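Local coordinates for putative glyoxalase superfamily protein (Ralstonia eutropha, PDB 3IUZ) that probably acts as an iron(II)-dependent dioxygenase of the 2-oxoadipate dioxygenase/decarboxylase family, yielding 2-hydroxyglutarate, at residues 80-85 with 236-241; 123-128 with 143-148. All coordinates share one frame; numbering follows the deposited sequence. Where two conformers were deposited one is given.

Interaction 1. Residues 80-85 with 236-241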
# COMPACT_ATOMS: atom_id res chain seq x y z
N PHE A 80 2.43 0.86 11.98
CA PHE A 80 2.02 0.93 10.60
C PHE A 80 0.62 1.55 10.53
O PHE A 80 -0.38 0.91 10.87
CB PHE A 80 2.03 -0.43 9.93
CG PHE A 80 1.84 -0.41 8.43
CD1 PHE A 80 2.05 0.72 7.64
CD2 PHE A 80 1.46 -1.59 7.79
CE1 PHE A 80 1.88 0.66 6.25
CE2 PHE A 80 1.31 -1.65 6.47
CZ PHE A 80 1.51 -0.54 5.67
N ASP A 81 0.58 2.79 10.07
CA ASP A 81 -0.63 3.58 10.05
C ASP A 81 -1.49 3.31 8.83
O ASP A 81 -2.71 3.09 8.98
CB ASP A 81 -0.30 5.06 10.09
CG ASP A 81 -1.55 5.93 10.23
OD1 ASP A 81 -1.93 6.19 11.39
OD2 ASP A 81 -2.09 6.33 9.20
N HIS A 82 -0.91 3.39 7.64
CA HIS A 82 -1.63 3.08 6.42
C HIS A 82 -0.65 2.87 5.26
O HIS A 82 0.45 3.43 5.29
CB HIS A 82 -2.61 4.19 6.07
CG HIS A 82 -2.01 5.47 5.59
ND1 HIS A 82 -1.62 6.47 6.45
CD2 HIS A 82 -1.80 5.94 4.34
CE1 HIS A 82 -1.21 7.51 5.73
NE2 HIS A 82 -1.29 7.20 4.45
N GLY A 83 -1.04 2.01 4.31
CA GLY A 83 -0.41 1.94 2.98
C GLY A 83 -1.35 2.61 1.96
O GLY A 83 -2.60 2.53 2.08
N ALA A 84 -0.77 3.30 0.99
CA ALA A 84 -1.56 4.01 -0.02
C ALA A 84 -1.22 3.39 -1.37
O ALA A 84 -0.04 3.16 -1.66
CB ALA A 84 -1.26 5.50 -0.05
N LEU A 85 -2.24 3.07 -2.15
CA LEU A 85 -2.03 2.60 -3.50
C LEU A 85 -2.94 3.25 -4.50
O LEU A 85 -3.90 3.96 -4.15
CB LEU A 85 -2.12 1.08 -3.60
CG LEU A 85 -3.43 0.40 -3.19
CD1 LEU A 85 -3.85 -0.58 -4.28
CD2 LEU A 85 -3.30 -0.34 -1.90
N PHE A 236 2.24 -0.42 -3.63
CA PHE A 236 2.14 0.68 -2.65
C PHE A 236 2.95 1.93 -3.09
O PHE A 236 4.15 1.81 -3.44
CB PHE A 236 2.68 0.23 -1.27
CG PHE A 236 1.66 -0.45 -0.33
CD1 PHE A 236 0.33 -0.62 -0.67
CD2 PHE A 236 2.08 -0.87 0.94
CE1 PHE A 236 -0.55 -1.24 0.24
CE2 PHE A 236 1.20 -1.46 1.84
CZ PHE A 236 -0.10 -1.63 1.51
N ASN A 237 2.32 3.10 -3.05
CA ASN A 237 2.94 4.37 -3.34
C ASN A 237 3.78 4.82 -2.12
O ASN A 237 4.86 5.43 -2.27
CB ASN A 237 1.86 5.38 -3.62
CG ASN A 237 2.38 6.77 -3.88
OD1 ASN A 237 2.34 7.59 -3.00
ND2 ASN A 237 2.89 7.03 -5.11
N HIS A 238 3.27 4.51 -0.93
CA HIS A 238 3.98 4.80 0.28
C HIS A 238 3.41 4.01 1.44
O HIS A 238 2.27 3.48 1.36
CB HIS A 238 3.98 6.33 0.55
CG HIS A 238 2.64 6.91 0.92
ND1 HIS A 238 1.83 7.57 0.02
CD2 HIS A 238 1.98 6.94 2.11
CE1 HIS A 238 0.75 8.01 0.64
NE2 HIS A 238 0.80 7.61 1.89
N ALA A 239 4.24 3.85 2.46
CA ALA A 239 3.80 3.37 3.75
C ALA A 239 4.01 4.48 4.76
O ALA A 239 4.97 5.24 4.66
CB ALA A 239 4.57 2.16 4.19
N THR A 240 3.15 4.49 5.78
CA THR A 240 3.15 5.56 6.77
C THR A 240 3.24 5.02 8.17
O THR A 240 2.59 4.02 8.52
CB THR A 240 1.89 6.42 6.61
OG1 THR A 240 1.86 6.91 5.27
CG2 THR A 240 1.82 7.62 7.60
N ASP A 241 4.01 5.72 8.99
CA ASP A 241 4.42 5.25 10.32
C ASP A 241 3.84 6.28 11.26
O ASP A 241 4.09 7.48 11.10
CB ASP A 241 5.95 5.20 10.35
CG ASP A 241 6.55 4.75 11.67
OD1 ASP A 241 5.83 4.56 12.69
OD2 ASP A 241 7.81 4.58 11.69
O HOH W 1 -0.85 9.14 2.93

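Interaction 2. Residues 123-128 with 143-148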
# COMPACT_ATOMS: atom_id res chain seq x y z
N ILE A 123 -5.34 16.70 -8.87
CA ILE A 123 -4.52 15.73 -9.54
C ILE A 123 -5.36 14.69 -10.30
O ILE A 123 -4.86 13.65 -10.66
CB ILE A 123 -3.52 15.08 -8.54
CG1 ILE A 123 -4.23 14.42 -7.35
CG2 ILE A 123 -2.50 16.09 -8.08
CD1 ILE A 123 -3.28 13.68 -6.40
N SER A 124 -6.64 14.98 -10.51
CA SER A 124 -7.56 14.09 -11.22
C SER A 124 -7.67 12.69 -10.61
O SER A 124 -7.70 11.67 -11.34
CB SER A 124 -7.16 13.96 -12.68
OG SER A 124 -7.17 15.24 -13.24
N MSE A 125 -7.71 12.65 -9.29
CA MSE A 125 -7.94 11.40 -8.56
C MSE A 125 -9.02 11.53 -7.48
O MSE A 125 -9.37 12.63 -7.04
CB MSE A 125 -6.65 10.91 -7.91
CG MSE A 125 -5.43 10.84 -8.86
SE MSE A 125 -4.13 9.55 -8.18
CE MSE A 125 -3.60 10.27 -6.53
N THR A 126 -9.57 10.38 -7.12
CA THR A 126 -10.41 10.23 -5.93
C THR A 126 -9.76 9.28 -4.98
O THR A 126 -9.41 8.10 -5.31
CB THR A 126 -11.81 9.66 -6.30
OG1 THR A 126 -12.39 10.47 -7.33
CG2 THR A 126 -12.73 9.63 -5.04
N GLY A 127 -9.61 9.73 -3.74
CA GLY A 127 -9.05 8.86 -2.72
C GLY A 127 -10.09 8.42 -1.72
O GLY A 127 -11.02 9.17 -1.42
N ARG A 128 -9.95 7.19 -1.23
CA ARG A 128 -10.86 6.62 -0.22
C ARG A 128 -10.04 5.86 0.80
O ARG A 128 -9.10 5.15 0.47
CB ARG A 128 -11.86 5.69 -0.87
CG ARG A 128 -12.78 6.37 -1.84
CD ARG A 128 -13.88 5.46 -2.42
NE ARG A 128 -14.74 6.15 -3.42
CZ ARG A 128 -14.47 6.29 -4.72
NH1 ARG A 128 -13.32 5.88 -5.23
NH2 ARG A 128 -15.36 6.87 -5.51
N PHE A 143 -5.34 3.27 1.92
CA PHE A 143 -5.80 4.46 1.21
C PHE A 143 -5.72 4.09 -0.27
O PHE A 143 -4.65 3.77 -0.75
CB PHE A 143 -4.96 5.68 1.56
CG PHE A 143 -5.60 6.97 1.11
CD1 PHE A 143 -5.47 7.40 -0.21
CD2 PHE A 143 -6.35 7.73 1.97
CE1 PHE A 143 -6.04 8.59 -0.62
CE2 PHE A 143 -6.93 8.91 1.55
CZ PHE A 143 -6.79 9.34 0.26
N VAL A 144 -6.87 4.03 -0.94
CA VAL A 144 -6.90 3.60 -2.33
C VAL A 144 -7.38 4.74 -3.16
O VAL A 144 -8.49 5.25 -2.95
CB VAL A 144 -7.84 2.39 -2.53
CG1 VAL A 144 -7.79 1.95 -4.02
CG2 VAL A 144 -7.43 1.24 -1.55
N SER A 145 -6.54 5.13 -4.10
CA SER A 145 -6.86 6.18 -5.04
C SER A 145 -7.16 5.65 -6.41
O SER A 145 -6.62 4.61 -6.83
CB SER A 145 -5.70 7.16 -5.09
OG SER A 145 -5.68 7.92 -3.89
N GLU A 146 -8.04 6.36 -7.10
CA GLU A 146 -8.39 6.11 -8.47
C GLU A 146 -7.99 7.30 -9.33
O GLU A 146 -8.39 8.46 -9.08
CB GLU A 146 -9.90 5.96 -8.65
CG GLU A 146 -10.55 4.87 -7.84
CD GLU A 146 -12.03 4.75 -8.16
OE1 GLU A 146 -12.78 5.78 -8.08
OE2 GLU A 146 -12.42 3.61 -8.45
N PHE A 147 -7.25 7.00 -10.39
CA PHE A 147 -6.94 8.00 -11.41
C PHE A 147 -8.04 8.09 -12.50
O PHE A 147 -8.52 7.07 -13.02
CB PHE A 147 -5.56 7.74 -12.07
CG PHE A 147 -5.20 8.78 -13.03
CD1 PHE A 147 -4.73 9.98 -12.59
CD2 PHE A 147 -5.46 8.62 -14.39
CE1 PHE A 147 -4.48 10.99 -13.47
CE2 PHE A 147 -5.20 9.66 -15.28
CZ PHE A 147 -4.72 10.82 -14.79
N HIS A 148 -8.39 9.33 -12.87
CA HIS A 148 -9.45 9.68 -13.81
C HIS A 148 -8.90 10.30 -15.11
O HIS A 148 -8.59 11.49 -15.13
CB HIS A 148 -10.43 10.70 -13.18
CG HIS A 148 -11.01 10.23 -11.88
ND1 HIS A 148 -11.75 9.09 -11.79
CD2 HIS A 148 -10.98 10.76 -10.63
CE1 HIS A 148 -12.12 8.89 -10.53
NE2 HIS A 148 -11.68 9.90 -9.80
O HOH W 2 -10.95 4.73 -4.23
O HOH W 3 -15.11 6.82 -8.37

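Interaction 1. Residues 80-85 with 236-241
His-82 and His-238 meet across two neighbouring antiparallel strands of the central glyoxalase-type (vicinal oxygen chelate) sheet, their imidazoles on the face that also carries Ala-84 and Thr-240. In both, CG sits between the backbone N and the carbonyl carbon (chi1 71° and 69°), and the two NE2 atoms converge to 3.3 Å, a weak hydrogen bond in which either could be the donor. A water lies 2.5 Å from His-82 NE2 and from His-238 NE2 alike. Glu-304 is close by, on strand 293-306, hydrogen-bonded to Thr-240 OG1 and touching His-238. Two histidines and a glutamate converging on one sheet face are consistent with the metal site of this fold and with an iron cofactor.

Each ring is also held at ND1, by the residue just before it. His-82 ND1 donates to Asp-81 OD2 at 2.8 Å, nearly in the ring plane and onto the anti lone pair, while Asp-81 OD1 is salt-bridged to Arg-242 and Arg-308. His-238 ND1 donates to Asn-237 OD1 at 3.1 Å, on a lone pair in the carbonyl plane. These two bonds fix the ring rotations; if the histidines bind iron, Asp-81 and Asn-237 would be second-shell residues.

One face of each imidazole is covered from the partner strand. Thr-240 places OG1 over the His-82 ring, 3.2 Å from His-82 CE1, with its CB making a CH-pi contact there; Ala-84 CB does likewise over His-238, nearest to its CE1.

Main-chain bonds join the two segments: Asp-81 N donates to Thr-240 O at 2.8 Å, and Asn-237 N to Ala-84 O at 2.7 Å. The face carrying Phe-80 and Ala-239 packs against helix 42-60, where Phe-80 CE1 lies 3.7 Å from Ala-239 CB.

Interaction 2. Residues 123-128 with 143-148
Arg-128 and Glu-146 form a salt bridge across an antiparallel beta hairpin, NH1 to OE1 at 2.9 Å with a nearly straight N-H (167°). The carboxylate oxygen lies close to the guanidinium plane, but the donor approaches it from above the carboxylate, the two planes being 86° apart. Two waters bridge the guanidinium to the partner strand's main chain and to the same carboxylate: one accepts from Arg-128 NH1 and donates to Val-144 O, the other accepts from Arg-128 NH2 and donates to Glu-146 OE1. Glu-146 OE2 takes the backbone N of Glu-100, so both carboxylate oxygens are engaged. The arginine chain runs extended from CG to NE, and Thr-126 CG2 covers one face of its guanidinium.

With OG1 anti to the carbonyl carbon (chi1 -53°), Thr-126 turns its hydroxyl to the edge of the His-148 imidazole, OG1 2.6 Å from His-148 NE2 in a short hydrogen bond. Glu-146 O sits over a face of the His-148 ring, which also lies close to a bound triethylene glycol, probably from the crystallisation liquor.

Thr-126 with Glu-146 and Arg-128 with Val-144 are hydrogen-bonded pairs, each joined by reciprocal main-chain bonds. Beyond them His-148 N donates to Ser-124 O at 2.9 Å.

On the other face, selenomethionine Met-125 crosses Phe-147 at about a right angle, CG 3.9 Å from Phe-147 CD1. The Met-125 chain bends at its last torsion, and Met-125 CE lies 4.0 Å from Ser-145 CB. The bare CA of Gly-127 lies 3.7 Å from Phe-143 CE1.

Ser-124 and Met-125 both face Leu-120 of strand 112-120, a G1 beta bulge at the start of strand 125-132. Strand 80-87 pairs with the far edge of 141-147, and helix 224-232 covers Phe-147.

Overall arrangement
From the N terminus the chain passes several helices before entering the central sheet with strand 80-87. It then runs through helix 101-110 and strand 112-120 to the hairpin of strands 125-132 and 141-147, where interaction 2 closes a short loop. A mostly helical passage follows, and only with strand 238-242 does interaction 1 close its long loop of 150 residues, which contains the whole of interaction 2. Strand 80-87 connects them: it pairs antiparallel with 238-242 on one edge and parallel with 141-147 on the other. Gly-83 O to Phe-143 N and Leu-85 N to Phe-143 O, both probable hydrogen bonds, join the two contacts directly.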